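Local coordinates for putative exported protein (Bordetella pertussis Tohama I, PDB 2PFY) that binds pyroglutamic acid and probably delivers it, as a DctP-type extracytoplasmic solute receptor, to a tripartite ATP-independent periplasmic transporter, at residues Ala32-Ile37 with Ala223-Ala228; Pro83-Ser88 with Gln294-Tyr299; Asp178-Ser183 with Ser190-Tyr195. All coordinates share one frame; numbering follows the deposited sequence.

Contact 1: Ala32-Ile37 with Ala223-Ala228; sequences AGALEI and AEVRQA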
loop_
_atom_site.group_PDB
_atom_site.type_symbol
_atom_site.label_atom_id
_atom_site.label_comp_id
_atom_site.label_asym_id
_atom_site.label_seq_id
_atom_site.Cartn_x
_atom_site.Cartn_y
_atom_site.Cartn_z
ATOM N N ALA A 32 -13.619 6.201 -26.223
ATOM C CA ALA A 32 -14.541 7.153 -26.810
ATOM C C ALA A 32 -15.865 7.192 -26.045
ATOM O O ALA A 32 -16.943 7.370 -26.629
ATOM C CB ALA A 32 -14.787 6.813 -28.314
ATOM N N GLY A 33 -15.809 7.026 -24.731
ATOM C CA GLY A 33 -17.030 7.078 -23.954
ATOM C C GLY A 33 -17.753 5.761 -23.706
ATOM O O GLY A 33 -18.691 5.728 -22.919
ATOM N N ALA A 34 -17.317 4.683 -24.341
ATOM C CA ALA A 34 -17.988 3.380 -24.174
ATOM C C ALA A 34 -17.848 2.799 -22.759
ATOM O O ALA A 34 -18.697 2.018 -22.343
ATOM C CB ALA A 34 -17.507 2.352 -25.229
ATOM N N LEU A 35 -16.770 3.143 -22.036
ATOM C CA LEU A 35 -16.681 2.755 -20.631
ATOM C C LEU A 35 -16.357 3.980 -19.780
ATOM O O LEU A 35 -15.325 4.659 -19.990
ATOM C CB LEU A 35 -15.656 1.634 -20.406
ATOM C CG LEU A 35 -15.416 1.169 -18.944
ATOM C CD1 LEU A 35 -16.714 0.613 -18.291
ATOM C CD2 LEU A 35 -14.296 0.125 -18.856
ATOM N N GLU A 36 -17.241 4.258 -18.827
ATOM C CA GLU A 36 -17.025 5.369 -17.886
ATOM C C GLU A 36 -16.879 4.805 -16.473
ATOM O O GLU A 36 -17.739 4.051 -16.000
ATOM C CB GLU A 36 -18.159 6.400 -17.949
ATOM C CG GLU A 36 -17.900 7.565 -16.958
ATOM C CD GLU A 36 -18.748 8.792 -17.189
ATOM O OE1 GLU A 36 -19.969 8.618 -17.371
ATOM O OE2 GLU A 36 -18.185 9.932 -17.133
ATOM N N ILE A 37 -15.771 5.141 -15.822
ATOM C CA ILE A 37 -15.532 4.668 -14.476
ATOM C C ILE A 37 -15.632 5.884 -13.557
ATOM O O ILE A 37 -14.937 6.857 -13.753
ATOM C CB ILE A 37 -14.162 4.007 -14.345
ATOM C CG1 ILE A 37 -14.048 2.822 -15.351
ATOM C CG2 ILE A 37 -13.930 3.604 -12.861
ATOM C CD1 ILE A 37 -12.644 2.197 -15.485
ATOM N N ALA A 223 -14.007 -6.753 -26.537
ATOM C CA ALA A 223 -12.566 -7.042 -26.641
ATOM C C ALA A 223 -11.685 -5.804 -26.649
ATOM O O ALA A 223 -10.759 -5.701 -25.820
ATOM C CB ALA A 223 -12.271 -7.917 -27.924
ATOM N N GLU A 224 -11.968 -4.870 -27.570
ATOM C CA GLU A 224 -11.208 -3.620 -27.673
ATOM C C GLU A 224 -11.247 -2.772 -26.379
ATOM O O GLU A 224 -10.272 -2.092 -26.040
ATOM C CB GLU A 224 -11.701 -2.774 -28.857
ATOM C CG GLU A 224 -11.632 -3.488 -30.230
ATOM C CD GLU A 224 -12.930 -4.304 -30.562
ATOM O OE1 GLU A 224 -13.747 -4.656 -29.632
ATOM O OE2 GLU A 224 -13.116 -4.574 -31.780
ATOM N N VAL A 225 -12.375 -2.826 -25.674
ATOM C CA VAL A 225 -12.563 -2.059 -24.429
ATOM C C VAL A 225 -11.758 -2.734 -23.342
ATOM O O VAL A 225 -11.032 -2.043 -22.595
ATOM C CB VAL A 225 -14.080 -1.884 -24.059
ATOM C CG1 VAL A 225 -14.267 -1.173 -22.700
ATOM C CG2 VAL A 225 -14.837 -1.123 -25.181
ATOM N N ARG A 226 -11.814 -4.073 -23.281
ATOM C CA ARG A 226 -10.952 -4.817 -22.364
ATOM C C ARG A 226 -9.492 -4.414 -22.534
ATOM O O ARG A 226 -8.817 -4.140 -21.546
ATOM C CB ARG A 226 -11.142 -6.331 -22.476
ATOM C CG ARG A 226 -12.594 -6.762 -22.232
ATOM C CD ARG A 226 -12.749 -8.248 -21.992
ATOM N NE ARG A 226 -12.164 -9.075 -23.058
ATOM C CZ ARG A 226 -12.845 -9.565 -24.095
ATOM N NH1 ARG A 226 -14.133 -9.300 -24.245
ATOM N NH2 ARG A 226 -12.225 -10.317 -24.986
ATOM N N GLN A 227 -9.030 -4.337 -23.791
ATOM C CA GLN A 227 -7.643 -4.012 -24.085
ATOM C C GLN A 227 -7.357 -2.569 -23.716
ATOM O O GLN A 227 -6.318 -2.295 -23.129
ATOM C CB GLN A 227 -7.277 -4.303 -25.561
ATOM C CG GLN A 227 -5.767 -4.183 -25.908
ATOM C CD GLN A 227 -4.894 -5.110 -25.062
ATOM O OE1 GLN A 227 -5.044 -6.305 -25.117
ATOM N NE2 GLN A 227 -3.982 -4.538 -24.264
ATOM N N ALA A 228 -8.283 -1.661 -24.005
ATOM C CA ALA A 228 -8.108 -0.289 -23.579
ATOM C C ALA A 228 -7.909 -0.184 -22.035
ATOM O O ALA A 228 -7.037 0.578 -21.552
ATOM C CB ALA A 228 -9.268 0.596 -24.068
#

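Contact 2: Pro83-Ser88 with Gln294-Tyr299; sequences PFLASS and QLLDAY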
loop_
_atom_site.group_PDB
_atom_site.type_symbol
_atom_site.label_atom_id
_atom_site.label_comp_id
_atom_site.label_asym_id
_atom_site.label_seq_id
_atom_site.Cartn_x
_atom_site.Cartn_y
_atom_site.Cartn_z
ATOM N N PRO A 83 10.168 -6.134 6.406
ATOM C CA PRO A 83 11.151 -5.064 6.615
ATOM C C PRO A 83 12.522 -5.347 6.027
ATOM O O PRO A 83 13.063 -6.463 6.166
ATOM C CB PRO A 83 11.183 -4.885 8.140
ATOM C CG PRO A 83 9.789 -5.348 8.599
ATOM C CD PRO A 83 9.508 -6.535 7.668
ATOM N N PHE A 84 13.033 -4.358 5.307
ATOM C CA PHE A 84 14.376 -4.353 4.746
ATOM C C PHE A 84 14.701 -5.412 3.676
ATOM O O PHE A 84 15.853 -5.526 3.224
ATOM C CB PHE A 84 15.410 -4.268 5.873
ATOM C CG PHE A 84 15.243 -3.045 6.681
ATOM C CD1 PHE A 84 15.594 -1.815 6.158
ATOM C CD2 PHE A 84 14.609 -3.093 7.912
ATOM C CE1 PHE A 84 15.391 -0.646 6.885
ATOM C CE2 PHE A 84 14.398 -1.924 8.654
ATOM C CZ PHE A 84 14.799 -0.704 8.147
ATOM N N LEU A 85 13.692 -6.164 3.246
ATOM C CA LEU A 85 13.870 -7.050 2.105
ATOM C C LEU A 85 14.059 -6.270 0.799
ATOM O O LEU A 85 14.889 -6.618 -0.053
ATOM C CB LEU A 85 12.679 -8.012 2.010
ATOM C CG LEU A 85 12.632 -8.963 0.796
ATOM C CD1 LEU A 85 13.725 -10.034 0.827
ATOM C CD2 LEU A 85 11.284 -9.616 0.693
ATOM N N ALA A 86 13.283 -5.200 0.623
ATOM C CA ALA A 86 13.356 -4.404 -0.602
ATOM C C ALA A 86 13.028 -2.939 -0.273
ATOM O O ALA A 86 11.904 -2.481 -0.479
ATOM C CB ALA A 86 12.396 -4.950 -1.644
ATOM N N SER A 87 14.007 -2.220 0.259
ATOM C CA SER A 87 13.724 -0.942 0.903
ATOM C C SER A 87 14.007 0.262 0.030
ATOM O O SER A 87 13.635 1.384 0.378
ATOM C CB SER A 87 14.475 -0.855 2.226
ATOM O OG SER A 87 13.725 -1.511 3.247
ATOM N N SER A 88 14.687 0.027 -1.093
ATOM C CA SER A 88 14.856 1.054 -2.126
ATOM C C SER A 88 13.808 0.850 -3.229
ATOM O O SER A 88 13.279 -0.244 -3.384
ATOM C CB SER A 88 16.267 1.000 -2.708
ATOM O OG SER A 88 16.434 -0.183 -3.450
ATOM N N GLN A 294 9.784 -19.689 -5.255
ATOM C CA GLN A 294 10.053 -19.256 -6.633
ATOM C C GLN A 294 9.978 -17.734 -6.814
ATOM O O GLN A 294 10.633 -17.180 -7.701
ATOM C CB GLN A 294 9.275 -20.032 -7.730
ATOM C CG GLN A 294 7.799 -20.363 -7.496
ATOM C CD GLN A 294 7.201 -21.263 -8.610
ATOM O OE1 GLN A 294 7.084 -20.848 -9.773
ATOM N NE2 GLN A 294 6.815 -22.492 -8.242
ATOM N N LEU A 295 9.191 -17.072 -5.965
ATOM C CA LEU A 295 9.117 -15.600 -5.957
ATOM C C LEU A 295 10.447 -15.024 -5.438
ATOM O O LEU A 295 11.089 -14.214 -6.108
ATOM C CB LEU A 295 7.912 -15.122 -5.128
ATOM C CG LEU A 295 7.476 -13.644 -5.081
ATOM C CD1 LEU A 295 6.203 -13.489 -4.258
ATOM C CD2 LEU A 295 8.570 -12.745 -4.523
ATOM N N LEU A 296 10.853 -15.467 -4.254
ATOM C CA LEU A 296 12.118 -15.050 -3.654
ATOM C C LEU A 296 13.340 -15.347 -4.537
ATOM O O LEU A 296 14.205 -14.483 -4.704
ATOM C CB LEU A 296 12.272 -15.670 -2.270
ATOM C CG LEU A 296 12.207 -14.832 -0.989
ATOM C CD1 LEU A 296 11.309 -13.575 -1.083
ATOM C CD2 LEU A 296 11.838 -15.705 0.208
ATOM N N ASP A 297 13.396 -16.549 -5.121
ATOM C CA ASP A 297 14.424 -16.878 -6.126
ATOM C C ASP A 297 14.429 -15.900 -7.296
ATOM O O ASP A 297 15.491 -15.383 -7.670
ATOM C CB ASP A 297 14.253 -18.318 -6.664
ATOM C CG ASP A 297 14.467 -19.380 -5.591
ATOM O OD1 ASP A 297 15.183 -19.098 -4.600
ATOM O OD2 ASP A 297 13.906 -20.503 -5.747
ATOM N N ALA A 298 13.250 -15.647 -7.868
ATOM C CA ALA A 298 13.108 -14.681 -8.957
ATOM C C ALA A 298 13.598 -13.277 -8.565
ATOM O O ALA A 298 14.296 -12.620 -9.349
ATOM C CB ALA A 298 11.663 -14.628 -9.453
ATOM N N TYR A 299 13.227 -12.829 -7.360
ATOM C CA TYR A 299 13.669 -11.530 -6.839
ATOM C C TYR A 299 15.183 -11.484 -6.668
ATOM O O TYR A 299 15.851 -10.580 -7.188
ATOM C CB TYR A 299 13.000 -11.220 -5.492
ATOM C CG TYR A 299 13.568 -10.009 -4.760
ATOM C CD1 TYR A 299 13.667 -8.761 -5.388
ATOM C CD2 TYR A 299 13.998 -10.114 -3.437
ATOM C CE1 TYR A 299 14.184 -7.639 -4.705
ATOM C CE2 TYR A 299 14.517 -8.998 -2.743
ATOM C CZ TYR A 299 14.600 -7.774 -3.382
ATOM O OH TYR A 299 15.113 -6.696 -2.703
#

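Contact 3: Asp178-Ser183 with Ser190-Tyr195; sequences DAMLTS and SQAWDY. With PCA (pyroglutamic acid), chain E.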
loop_
_atom_site.group_PDB
_atom_site.type_symbol
_atom_site.label_atom_id
_atom_site.label_comp_id
_atom_site.label_asym_id
_atom_site.label_seq_id
_atom_site.Cartn_x
_atom_site.Cartn_y
_atom_site.Cartn_z
ATOM N N ASP A 178 -0.479 6.166 19.626
ATOM C CA ASP A 178 0.493 7.197 19.999
ATOM C C ASP A 178 1.669 7.284 19.030
ATOM O O ASP A 178 2.466 8.219 19.127
ATOM C CB ASP A 178 1.032 6.930 21.403
ATOM C CG ASP A 178 -0.011 7.134 22.494
ATOM O OD1 ASP A 178 -0.499 8.255 22.698
ATOM O OD2 ASP A 178 -0.331 6.149 23.172
ATOM N N ALA A 179 1.781 6.315 18.118
ATOM C CA ALA A 179 2.874 6.234 17.132
ATOM C C ALA A 179 2.417 5.441 15.893
ATOM O O ALA A 179 1.469 4.654 15.956
ATOM C CB ALA A 179 4.136 5.552 17.746
HETATM N N MSE A 180 3.083 5.622 14.763
HETATM C CA MSE A 180 2.664 4.834 13.594
HETATM C C MSE A 180 3.808 4.649 12.625
HETATM O O MSE A 180 4.903 5.253 12.775
HETATM C CB MSE A 180 1.452 5.509 12.921
HETATM C CG MSE A 180 1.737 6.889 12.417
HETATM SE SE MSE A 180 0.302 7.462 11.263
HETATM C CE MSE A 180 1.036 9.313 10.754
ATOM N N LEU A 181 3.550 3.813 11.627
ATOM C CA LEU A 181 4.501 3.555 10.581
ATOM C C LEU A 181 3.734 3.717 9.291
ATOM O O LEU A 181 2.687 3.067 9.098
ATOM C CB LEU A 181 5.061 2.130 10.670
ATOM C CG LEU A 181 5.942 1.704 9.477
ATOM C CD1 LEU A 181 7.283 1.064 9.882
ATOM C CD2 LEU A 181 5.164 0.738 8.564
ATOM N N THR A 182 4.226 4.612 8.437
ATOM C CA THR A 182 3.552 4.923 7.165
ATOM C C THR A 182 4.467 5.815 6.348
ATOM O O THR A 182 5.486 6.301 6.875
ATOM C CB THR A 182 2.115 5.552 7.359
ATOM O OG1 THR A 182 1.416 5.556 6.106
ATOM C CG2 THR A 182 2.132 7.010 7.948
ATOM N N SER A 183 4.094 6.051 5.083
ATOM C CA SER A 183 4.894 6.849 4.177
ATOM C C SER A 183 4.767 8.332 4.515
ATOM O O SER A 183 3.806 8.768 5.230
ATOM C CB SER A 183 4.416 6.656 2.729
ATOM O OG SER A 183 3.067 7.097 2.655
ATOM N N SER A 190 -2.627 13.421 5.532
ATOM C CA SER A 190 -3.372 13.579 6.769
ATOM C C SER A 190 -2.825 14.724 7.619
ATOM O O SER A 190 -3.295 14.904 8.737
ATOM C CB SER A 190 -3.357 12.287 7.606
ATOM O OG SER A 190 -2.023 12.042 7.981
ATOM N N GLN A 191 -1.886 15.497 7.063
ATOM C CA GLN A 191 -1.266 16.636 7.775
ATOM C C GLN A 191 -0.842 16.211 9.179
ATOM O O GLN A 191 -1.335 16.743 10.167
ATOM C CB GLN A 191 -2.206 17.845 7.753
ATOM C CG GLN A 191 -2.470 18.231 6.280
ATOM C CD GLN A 191 -3.716 19.012 6.070
ATOM O OE1 GLN A 191 -4.249 19.586 7.008
ATOM N NE2 GLN A 191 -4.206 19.048 4.815
ATOM N N ALA A 192 0.034 15.205 9.228
ATOM C CA ALA A 192 0.377 14.501 10.473
ATOM C C ALA A 192 1.125 15.397 11.448
ATOM O O ALA A 192 1.113 15.145 12.688
ATOM C CB ALA A 192 1.186 13.260 10.195
ATOM N N TRP A 193 1.737 16.457 10.930
ATOM C CA TRP A 193 2.382 17.435 11.844
ATOM C C TRP A 193 1.428 17.994 12.908
ATOM O O TRP A 193 1.905 18.519 13.921
ATOM C CB TRP A 193 3.015 18.593 11.085
ATOM C CG TRP A 193 2.090 19.247 10.032
ATOM C CD1 TRP A 193 1.184 20.247 10.241
ATOM C CD2 TRP A 193 2.015 18.905 8.638
ATOM N NE1 TRP A 193 0.563 20.575 9.048
ATOM C CE2 TRP A 193 1.061 19.757 8.050
ATOM C CE3 TRP A 193 2.693 17.972 7.827
ATOM C CZ2 TRP A 193 0.743 19.702 6.679
ATOM C CZ3 TRP A 193 2.374 17.909 6.454
ATOM C CH2 TRP A 193 1.405 18.777 5.902
ATOM N N ASP A 194 0.112 17.878 12.716
ATOM C CA ASP A 194 -0.852 18.338 13.743
ATOM C C ASP A 194 -0.947 17.385 14.937
ATOM O O ASP A 194 -1.460 17.762 15.993
ATOM C CB ASP A 194 -2.253 18.537 13.161
ATOM C CG ASP A 194 -2.349 19.747 12.247
ATOM O OD1 ASP A 194 -1.529 20.662 12.353
ATOM O OD2 ASP A 194 -3.270 19.801 11.427
ATOM N N TYR A 195 -0.450 16.160 14.786
ATOM C CA TYR A 195 -0.641 15.164 15.828
ATOM C C TYR A 195 0.563 14.337 16.240
ATOM O O TYR A 195 0.536 13.681 17.299
ATOM C CB TYR A 195 -1.905 14.303 15.541
ATOM C CG TYR A 195 -1.930 13.580 14.211
ATOM C CD1 TYR A 195 -1.192 12.414 14.025
ATOM C CD2 TYR A 195 -2.697 14.063 13.124
ATOM C CE1 TYR A 195 -1.217 11.712 12.802
ATOM C CE2 TYR A 195 -2.748 13.349 11.899
ATOM C CZ TYR A 195 -2.010 12.176 11.754
ATOM O OH TYR A 195 -1.999 11.483 10.551
HETATM N N PCA E . -0.065 4.642 3.637
HETATM C CA PCA E . -1.057 3.561 3.843
HETATM C CB PCA E . -0.400 2.222 3.615
HETATM C CG PCA E . 1.046 2.507 3.340
HETATM C CD PCA E . 1.165 3.995 3.341
HETATM O OE PCA E . 2.194 4.603 3.065
HETATM C C PCA E . -1.627 3.631 5.246
HETATM O O PCA E . -2.635 3.011 5.608
HETATM O OXT PCA E . -1.060 4.338 6.059
#

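Contact 1: Ala32-Ile37 with Ala223-Ala228
Ala-34 and Leu-35 meet one residue of the facing helix, Val-225, and both do so through carbon atoms alone. Along 32-37 the chain first has to leave a helix: Ala-32, with positive phi, is the C-prime residue of a Schellman motif, in which Gly-33 N bonds back to Lys-28 O and Ala-32 N to Ala-29 O. Gly-33 carries the turn onward at phi 92°. Ala-34 then points its CB at the helix and comes within 4.4 Å of Val-225 CG2, a looser touch. Leu-35 makes the firmer one, its CB 3.9 Å from Val-225 CG1, while its CD2 branch reaches the same methyl at 4.1 Å. Val-225 can serve both neighbours because its methyls diverge: with chi1 at 176°, CG1 lies opposite the backbone N and faces Leu-35, leaving CG2 for Ala-34. Leu-35 and Val-225 approach each other at a slant, and nothing polar joins the segments. Leu-35 is buried from several directions, also touching Thr-2 and Trp-4 of strand 2-7, Val-27 of helix 15-30 and Leu-221, while its N bonds to Thr-31 OG1. The backbones of Ala-34 and Glu-36 pair with strand 2-7, and Ile-37 packs on helix 15-30. Strand 2-7, helix 15-30 and strand 35-40 thus form a beta-alpha-beta crossover at the border of the five-stranded sheet, whose 2-1-3-5-4 order is that of a type II periplasmic binding protein domain, and the start of the long helix 223-257 packs against the edge strand 35-40.

Contact 2: Pro83-Ser88 with Gln294-Tyr299
Ala-86 and Tyr-299 have the nearest CA atoms, still 9.5 Å apart, and helix 290-300 reaches across to the irregular loop 83-88 with a side chain that meets a loop carbonyl and the side chains beside it. Tyr-299 does most of the reaching. Its ring swings out from the helix with CG opposite the backbone N (chi1 170°), and its hydroxyl OH gives a hydrogen bond to Leu-85 O at 2.7 Å. The carbonyl oxygen sits at the edge of the ring, near its plane; the hydroxyl approaches off the C=O direction, at a C=O...donor angle of 139°, and is tilted 23° from the carbonyl plane. Leu-85 runs the other way alongside the ring, and its CD1 packs on Tyr-299 CE2 at 3.8 Å. The second branch goes to the helix one turn back, with Leu-85 CD2 4.3 Å from Leu-296 CD1. Ala-86 closes in on the phenol oxygen, its CB 3.4 Å from Tyr-299 OH. Ile-79 lies against both leucines, and Glu-91 of helix 89-108 touches Tyr-299. One directional bond therefore satisfies a buried loop carbonyl and holds the ring end at the loop, while Ala-86 CB and Leu-85 CD1 add apolar contacts beside it.

Contact 3: Asp178-Ser183 with Ser190-Tyr195
Met-180, present as selenomethionine, spends its terminal methyl on two partners: CE lies 4.0 Å from Ala-192 CB and 3.7 Å from Tyr-195 OH. The methyl arrives at the edge of the Tyr-195 ring, near its plane and beside CE1, and the two side chains cross at about a right angle. Met-180 gets there with CG set between its backbone N and carbonyl carbon (chi1 61°) and the rest of the chain fully extended. The phenol is held in turn by its hydroxyl, as Tyr-195 OH gives a bond to Ser-190 OG at 2.6 Å, and Ser-190 OG bonds on to Thr-186 O. One face of the ring rests on Ala-192 CA, 3.5 Å from its plane and offset toward the rim, and Phe-172 stacks with it. Further along the strand lies the pyroglutamic acid site. Thr-182 OG1 gives a hydrogen bond to the ligand carboxylate atom OXT at 2.8 Å, and Ser-183 grips the lactam oxygen twice, with OG 2.7 Å from OE and its N 3.1 Å from OE (N-H...O angle 146°). Ser-183 is also the N-cap of helix 184-189, its OG bonding to Thr-186 N, so the helix start would probably favour the partly negative lactam oxygen. Arg-143, Arg-48, Thr-165 and Thr-186 also hydrogen-bond to the ligand. Strand 180-182 forms the border of the four-stranded sheet beside 124-127, with helix 168-173 packed on Met-180 and Tyr-195, and the 190-195 turn leads from helix 184-189 back toward strand 198-201.

From the N terminus, contact 1 opens at 32-37 and contact 2 at 83-88. The chain then enters the four-stranded sheet with strand 124-127, and its edge strand 180-182 carries contact 3, which closes a short loop of six helical residues. Contact 1 closes at 223-228 and contact 2 at 294-299, so these two long loops cross and contact 3 nests inside both. Contact 1 ties the edge of the five-stranded sheet to helix 223-257, contact 2 the loop before helix 89-108 to helix 290-300, and contact 3 the four-stranded sheet's edge to the turn after helix 184-189. Contacts 1 and 3 lie on opposite sides of the chain's centre, their centres 39 Å apart.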